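Local coordinates for conserved hypothetical protein (Bacteroides thetaiotaomicron, PDB 2FB0) that is of unknown function but, as a member of the antibiotic biosynthesis monooxygenase family, may be an oxidoreductase, at the interface of chains A and B. Sequence-based numbering; all coordinates share one arbitrary frame. Chains: chain A/B, conserved hypothetical protein.

Contact 1 and contact 2 belong to one two-fold symmetric interface in which the sheets of chains A and B pack on each other, as in the dimers common to this family. The centres of their C-alpha atoms lie about 11 Å apart. Contact 1 is the polar-aromatic part, drawn from strands 5-12, 52-59 and 86-93; contact 2 joins strand 38-46 of each chain edge to edge, over a hydrophobic layer of A:Phe44 from that strand, B:Met54 from strand 52-59 and their twins. A:Cys56 and B:Cys56 sit in both, so strand 52-59 carries packing from one region into the other. The arrangement is consistent with a stable dimer.

Contact 1: the interface of chains A and B. Residues chain A 6, 8, 10, 56, 90, 92; chain B 6, 8, 10, 56, 92.
The packed faces of two beta-sheets meet here, side chains of strands 5-12, 52-59 and 86-93 from each chain interleaving about the two-fold axis. At the centre A:Asn8 and B:Asn8 point tip to tip and exchange a reciprocal pair of amide hydrogen bonds. As modelled, B:Asn8 ND2 donates to A:Asn8 OD1 at 3.1 Å, in the carbonyl plane and on a lone pair, and the twin bond runs the other way. The two amide planes are turned 42° from each other, so each bond leaves its donor amide at a tilt and is moderately bent. In both residues CG stands anti to the carbonyl carbon, which sends the amide across the interface.

B:Arg6 starts with CG anti to the backbone N (chi1 167°). B:Arg6 CB lies 3.7 Å from A:Phe92 CZ; beyond it the chain bends at chi2 and chi3, which brings NH1 back to the CE1/CZ end of the ring, the guanidinium and ring planes 70° apart. The tip grips the carboxylate of A:Glu90 end-on through both terminal nitrogens, which converge on one oxygen. B:Arg6 NH2 reaches A:Glu90 OE1 at 2.7 Å in a salt bridge on the syn lone pair. B:Arg6 NH1 meets A:Glu90 OE1 at 2.8 Å, nearly along the C-O axis. The carboxylate lies nearly coplanar with the guanidinium, a geometry that should fix the rotation of the arginine tip and help to balance its charge.

B:Arg6 NH1 also comes within 2.9 Å of A:Asn8 ND2, two donors, so this is not read as a hydrogen bond. Both Asn8 amides may be turned over: flipped, each OD1 would face an Arg6 NH1, and the Asn8 pair would survive with directions exchanged. The same NH1 touches the edge of the A:Phe10 ring. Beside it, B:Cys56 SG lies in plane at that ring's edge, 3.8 Å from A:Phe10 CZ.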
loop_
_atom_site.group_PDB
_atom_site.type_symbol
_atom_site.label_atom_id
_atom_site.label_comp_id
_atom_site.label_asym_id
_atom_site.label_seq_id
_atom_site.Cartn_x
_atom_site.Cartn_y
_atom_site.Cartn_z
ATOM N N ARG A 6 -3.250 -11.056 0.393
ATOM C CA ARG A 6 -2.746 -9.699 0.236
ATOM C C ARG A 6 -1.509 -9.521 1.123
ATOM O O ARG A 6 -1.558 -9.797 2.324
ATOM C CB ARG A 6 -3.833 -8.673 0.603
ATOM C CG ARG A 6 -3.341 -7.213 0.773
ATOM C CD ARG A 6 -2.714 -6.611 -0.506
ATOM N NE ARG A 6 -3.504 -6.907 -1.707
ATOM C CZ ARG A 6 -4.625 -6.263 -2.039
ATOM N NH1 ARG A 6 -5.074 -5.258 -1.281
ATOM N NH2 ARG A 6 -5.286 -6.602 -3.152
ATOM N N ASN A 8 1.223 -6.546 2.398
ATOM C CA ASN A 8 1.711 -5.185 2.506
ATOM C C ASN A 8 3.111 -5.247 3.120
ATOM O O ASN A 8 3.268 -5.621 4.286
ATOM C CB ASN A 8 0.810 -4.336 3.409
ATOM C CG ASN A 8 -0.607 -4.106 2.833
ATOM O OD1 ASN A 8 -0.890 -4.378 1.650
ATOM N ND2 ASN A 8 -1.493 -3.609 3.677
ATOM N N PHE A 10 6.269 -3.131 4.119
ATOM C CA PHE A 10 6.730 -1.773 4.389
ATOM C C PHE A 10 8.241 -1.765 4.464
ATOM O O PHE A 10 8.838 -2.662 5.049
ATOM C CB PHE A 10 6.101 -1.238 5.673
ATOM C CG PHE A 10 4.593 -1.256 5.641
ATOM C CD1 PHE A 10 3.889 -0.220 5.042
ATOM C CD2 PHE A 10 3.889 -2.326 6.182
ATOM C CE1 PHE A 10 2.499 -0.242 4.989
ATOM C CE2 PHE A 10 2.486 -2.360 6.137
ATOM C CZ PHE A 10 1.794 -1.307 5.533
ATOM N N CYS A 56 2.948 -3.681 -2.385
ATOM C CA CYS A 56 1.616 -4.249 -2.267
ATOM C C CYS A 56 1.508 -5.418 -3.238
ATOM O O CYS A 56 1.836 -5.282 -4.414
ATOM C CB CYS A 56 0.559 -3.194 -2.602
ATOM S SG CYS A 56 -1.100 -3.698 -2.100
ATOM N N GLU A 90 3.553 -7.852 6.123
ATOM C CA GLU A 90 2.268 -8.164 6.741
ATOM C C GLU A 90 1.406 -8.899 5.711
ATOM O O GLU A 90 1.340 -8.498 4.542
ATOM C CB GLU A 90 1.563 -6.902 7.253
ATOM C CG GLU A 90 2.411 -6.069 8.227
ATOM C CD GLU A 90 1.628 -4.980 8.938
ATOM O OE1 GLU A 90 0.860 -4.230 8.296
ATOM O OE2 GLU A 90 1.791 -4.869 10.167
ATOM N N PHE A 92 -2.395 -10.882 4.808
ATOM C CA PHE A 92 -3.840 -10.924 5.076
ATOM C C PHE A 92 -4.513 -11.847 4.054
ATOM O O PHE A 92 -4.060 -11.959 2.916
ATOM C CB PHE A 92 -4.455 -9.523 4.959
ATOM C CG PHE A 92 -3.766 -8.473 5.794
ATOM C CD1 PHE A 92 -2.720 -7.718 5.264
ATOM C CD2 PHE A 92 -4.173 -8.234 7.112
ATOM C CE1 PHE A 92 -2.077 -6.737 6.037
ATOM C CE2 PHE A 92 -3.529 -7.260 7.890
ATOM C CZ PHE A 92 -2.481 -6.514 7.342
ATOM N N ARG B 6 -7.093 -3.471 8.401
ATOM C CA ARG B 6 -6.221 -2.894 7.388
ATOM C C ARG B 6 -7.061 -2.516 6.164
ATOM O O ARG B 6 -7.801 -3.348 5.634
ATOM C CB ARG B 6 -5.112 -3.889 7.001
ATOM C CG ARG B 6 -4.306 -3.526 5.729
ATOM C CD ARG B 6 -3.547 -2.182 5.829
ATOM N NE ARG B 6 -2.857 -2.027 7.115
ATOM C CZ ARG B 6 -1.701 -2.621 7.418
ATOM N NH1 ARG B 6 -1.079 -3.384 6.513
ATOM N NH2 ARG B 6 -1.143 -2.427 8.618
ATOM N N ASN B 8 -6.640 -1.062 2.208
ATOM C CA ASN B 8 -5.879 -0.669 1.038
ATOM C C ASN B 8 -6.852 -0.006 0.060
ATOM O O ASN B 8 -7.745 -0.665 -0.481
ATOM C CB ASN B 8 -5.236 -1.881 0.354
ATOM C CG ASN B 8 -4.146 -2.569 1.208
ATOM O OD1 ASN B 8 -3.678 -2.038 2.235
ATOM N ND2 ASN B 8 -3.750 -3.755 0.781
ATOM N N PHE B 10 -7.151 1.892 -3.368
ATOM C CA PHE B 10 -6.455 2.159 -4.623
ATOM C C PHE B 10 -7.176 3.260 -5.369
ATOM O O PHE B 10 -8.402 3.275 -5.420
ATOM C CB PHE B 10 -6.351 0.887 -5.461
ATOM C CG PHE B 10 -5.658 -0.239 -4.736
ATOM C CD1 PHE B 10 -4.271 -0.317 -4.717
ATOM C CD2 PHE B 10 -6.397 -1.196 -4.050
ATOM C CE1 PHE B 10 -3.626 -1.341 -4.030
ATOM C CE2 PHE B 10 -5.759 -2.236 -3.355
ATOM C CZ PHE B 10 -4.363 -2.300 -3.349
ATOM N N CYS B 56 -3.053 3.534 2.474
ATOM C CA CYS B 56 -2.927 2.407 3.382
ATOM C C CYS B 56 -3.320 2.873 4.779
ATOM O O CYS B 56 -2.826 3.892 5.256
ATOM C CB CYS B 56 -1.487 1.891 3.390
ATOM S SG CYS B 56 -1.340 0.272 4.175
ATOM N N PHE B 92 -9.385 -5.662 5.208
ATOM C CA PHE B 92 -8.878 -6.937 5.737
ATOM C C PHE B 92 -8.800 -6.850 7.266
ATOM O O PHE B 92 -8.569 -5.779 7.822
ATOM C CB PHE B 92 -7.476 -7.234 5.186
ATOM C CG PHE B 92 -7.379 -7.180 3.682
ATOM C CD1 PHE B 92 -7.041 -5.991 3.035
ATOM C CD2 PHE B 92 -7.616 -8.324 2.912
ATOM C CE1 PHE B 92 -6.946 -5.935 1.634
ATOM C CE2 PHE B 92 -7.531 -8.272 1.513
ATOM C CZ PHE B 92 -7.192 -7.071 0.882
#

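Contact 2: the interface of chains A and B. Residues chain A 43-47, 53-54, 56; chain B 43-47, 53-54, 56.
Strand 38-46 of chain A runs antiparallel to its copy in chain B, forming an intermolecular beta-bridge centred on A:Glu45 and B:Glu45. Their backbones bond reciprocally, A:Glu45 N donating to B:Glu45 O at 2.8 Å and the reverse bond matching it. Just past the strand end, B:Ser47 N donates to A:Thr43 O at 2.8 Å, almost straight at 176°.

Below this backbone seam A:Phe44 projects into the partner, its CG anti to the carbonyl carbon (chi1 -63°). A:Phe44 CB abuts B:Phe44 CB at 3.5 Å, close to the two-fold axis. Next along, CG comes near both CG and SE of selenomethionine B:Met54. On one flank of the ring CD1 meets B:Met54 CG at 3.5 Å, and CE1 touches that same carbon and B:Ser46 CB. On the other flank CD2 and CE2 lie under the selenium, and CZ at the tip also nears it. B:Met54 SE thus caps one ring face, centred 3.7 Å above the plane. B:Met54 takes the crowded first rotamer, CG between the backbone N and the carbonyl carbon (chi1 65°); this and a nearly straight chi2 put SE over the ring, and the bend at chi3 turns the methyl CE away from it. Its selenium also contacts A:Cys56 CB.

On the other side of the strand, the side chain of A:Glu45 crosses to the B:Ser47 end of the partner strand. Extended beyond CG, it presents its carboxylate to the hydroxyl of B:Ser47, which stands anti to its own carbonyl carbon. B:Ser47 OG donates to A:Glu45 OE2 at 2.6 Å, on the anti lone pair facing away from OE1.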
loop_
_atom_site.group_PDB
_atom_site.type_symbol
_atom_site.label_atom_id
_atom_site.label_comp_id
_atom_site.label_asym_id
_atom_site.label_seq_id
_atom_site.Cartn_x
_atom_site.Cartn_y
_atom_site.Cartn_z
ATOM N N THR A 43 5.208 -1.363 -6.513
ATOM C CA THR A 43 5.995 -0.602 -5.552
ATOM C C THR A 43 5.393 0.792 -5.422
ATOM O O THR A 43 5.099 1.419 -6.432
ATOM C CB THR A 43 7.459 -0.529 -6.049
ATOM O OG1 THR A 43 7.936 -1.868 -6.239
ATOM C CG2 THR A 43 8.348 0.226 -5.060
ATOM N N PHE A 44 5.198 1.253 -4.183
ATOM C CA PHE A 44 4.584 2.542 -3.885
ATOM C C PHE A 44 5.458 3.319 -2.904
ATOM O O PHE A 44 5.818 2.794 -1.847
ATOM C CB PHE A 44 3.221 2.359 -3.194
ATOM C CG PHE A 44 2.186 1.672 -4.028
ATOM C CD1 PHE A 44 1.247 2.418 -4.753
ATOM C CD2 PHE A 44 2.116 0.282 -4.068
ATOM C CE1 PHE A 44 0.272 1.779 -5.526
ATOM C CE2 PHE A 44 1.135 -0.360 -4.841
ATOM C CZ PHE A 44 0.212 0.402 -5.568
ATOM N N GLU A 45 5.732 4.579 -3.214
ATOM C CA GLU A 45 6.504 5.454 -2.333
ATOM C C GLU A 45 5.573 6.330 -1.504
ATOM O O GLU A 45 4.604 6.890 -2.033
ATOM C CB GLU A 45 7.393 6.364 -3.171
ATOM C CG GLU A 45 8.350 5.620 -4.069
ATOM C CD GLU A 45 8.902 6.487 -5.190
ATOM O OE1 GLU A 45 9.273 7.652 -4.924
ATOM O OE2 GLU A 45 8.977 5.986 -6.329
ATOM N N SER A 46 5.881 6.489 -0.223
ATOM C CA SER A 46 5.102 7.383 0.618
ATOM C C SER A 46 5.200 8.813 0.110
ATOM O O SER A 46 6.293 9.295 -0.229
ATOM C CB SER A 46 5.539 7.310 2.080
ATOM O OG SER A 46 4.945 8.342 2.839
ATOM N N SER A 47 4.033 9.461 0.047
ATOM C CA SER A 47 3.893 10.855 -0.378
ATOM C C SER A 47 4.242 11.813 0.761
ATOM O O SER A 47 4.414 13.011 0.524
ATOM C CB SER A 47 2.441 11.130 -0.828
ATOM O OG SER A 47 2.112 10.423 -2.017
ATOM N N PHE A 53 8.718 3.382 1.820
ATOM C CA PHE A 53 7.943 2.915 0.667
ATOM C C PHE A 53 7.336 1.563 1.004
ATOM O O PHE A 53 7.606 1.025 2.071
ATOM C CB PHE A 53 8.738 2.955 -0.663
ATOM C CG PHE A 53 9.792 1.874 -0.820
ATOM C CD1 PHE A 53 11.106 2.088 -0.386
ATOM C CD2 PHE A 53 9.481 0.664 -1.456
ATOM C CE1 PHE A 53 12.090 1.101 -0.568
ATOM C CE2 PHE A 53 10.445 -0.327 -1.642
ATOM C CZ PHE A 53 11.765 -0.108 -1.200
HETATM N N MSE A 54 6.466 1.051 0.136
HETATM C CA MSE A 54 5.809 -0.212 0.410
HETATM C C MSE A 54 5.608 -1.014 -0.852
HETATM O O MSE A 54 5.573 -0.464 -1.957
HETATM C CB MSE A 54 4.486 -0.021 1.173
HETATM C CG MSE A 54 3.384 0.715 0.413
HETATM SE SE MSE A 54 1.657 0.480 1.313
HETATM C CE MSE A 54 1.615 -1.480 1.011
ATOM N N CYS A 56 2.948 -3.681 -2.385
ATOM C CA CYS A 56 1.616 -4.249 -2.267
ATOM C C CYS A 56 1.508 -5.418 -3.238
ATOM O O CYS A 56 1.836 -5.282 -4.414
ATOM C CB CYS A 56 0.559 -3.194 -2.602
ATOM S SG CYS A 56 -1.100 -3.698 -2.100
ATOM N N THR B 43 -0.428 8.076 2.449
ATOM C CA THR B 43 -0.653 8.104 1.010
ATOM C C THR B 43 0.623 7.657 0.306
ATOM O O THR B 43 1.699 8.128 0.652
ATOM C CB THR B 43 -1.040 9.543 0.592
ATOM O OG1 THR B 43 -2.190 9.938 1.353
ATOM C CG2 THR B 43 -1.330 9.631 -0.907
ATOM N N PHE B 44 0.493 6.739 -0.656
ATOM C CA PHE B 44 1.617 6.166 -1.388
ATOM C C PHE B 44 1.355 6.250 -2.889
ATOM O O PHE B 44 0.305 5.805 -3.358
ATOM C CB PHE B 44 1.785 4.672 -1.062
ATOM C CG PHE B 44 2.122 4.378 0.366
ATOM C CD1 PHE B 44 3.453 4.183 0.757
ATOM C CD2 PHE B 44 1.116 4.257 1.320
ATOM C CE1 PHE B 44 3.770 3.898 2.089
ATOM C CE2 PHE B 44 1.433 3.967 2.658
ATOM C CZ PHE B 44 2.771 3.787 3.032
ATOM N N GLU B 45 2.330 6.743 -3.640
ATOM C CA GLU B 45 2.235 6.819 -5.097
ATOM C C GLU B 45 2.947 5.635 -5.740
ATOM O O GLU B 45 4.060 5.279 -5.334
ATOM C CB GLU B 45 2.905 8.099 -5.585
ATOM C CG GLU B 45 2.313 9.356 -4.998
ATOM C CD GLU B 45 3.235 10.559 -5.129
ATOM O OE1 GLU B 45 3.828 10.747 -6.215
ATOM O OE2 GLU B 45 3.344 11.318 -4.146
ATOM N N SER B 46 2.337 5.052 -6.764
ATOM C CA SER B 46 2.987 3.978 -7.496
ATOM C C SER B 46 4.263 4.477 -8.156
ATOM O O SER B 46 4.284 5.559 -8.764
ATOM C CB SER B 46 2.058 3.360 -8.539
ATOM O OG SER B 46 2.766 2.487 -9.395
ATOM N N SER B 47 5.320 3.673 -7.999
ATOM C CA SER B 47 6.639 3.937 -8.577
ATOM C C SER B 47 6.683 3.530 -10.050
ATOM O O SER B 47 7.624 3.895 -10.759
ATOM C CB SER B 47 7.721 3.142 -7.812
ATOM O OG SER B 47 7.882 3.612 -6.480
ATOM N N PHE B 53 -2.266 5.678 -7.306
ATOM C CA PHE B 53 -1.735 5.803 -5.946
ATOM C C PHE B 53 -2.639 5.033 -4.997
ATOM O O PHE B 53 -3.663 4.512 -5.424
ATOM C CB PHE B 53 -1.457 7.270 -5.528
ATOM C CG PHE B 53 -2.691 8.099 -5.218
ATOM C CD1 PHE B 53 -3.331 8.832 -6.226
ATOM C CD2 PHE B 53 -3.175 8.193 -3.905
ATOM C CE1 PHE B 53 -4.448 9.631 -5.929
ATOM C CE2 PHE B 53 -4.284 8.978 -3.596
ATOM C CZ PHE B 53 -4.928 9.711 -4.614
HETATM N N MSE B 54 -2.230 4.898 -3.738
HETATM C CA MSE B 54 -3.014 4.136 -2.786
HETATM C C MSE B 54 -2.951 4.744 -1.407
HETATM O O MSE B 54 -2.009 5.470 -1.073
HETATM C CB MSE B 54 -2.614 2.650 -2.765
HETATM C CG MSE B 54 -1.198 2.354 -2.271
HETATM SE SE MSE B 54 -1.000 0.443 -1.872
HETATM C CE MSE B 54 -2.331 0.474 -0.402
ATOM N N CYS B 56 -3.053 3.534 2.474
ATOM C CA CYS B 56 -2.927 2.407 3.382
ATOM C C CYS B 56 -3.320 2.873 4.779
ATOM O O CYS B 56 -2.826 3.892 5.256
ATOM C CB CYS B 56 -1.487 1.891 3.390
ATOM S SG CYS B 56 -1.340 0.272 4.175
#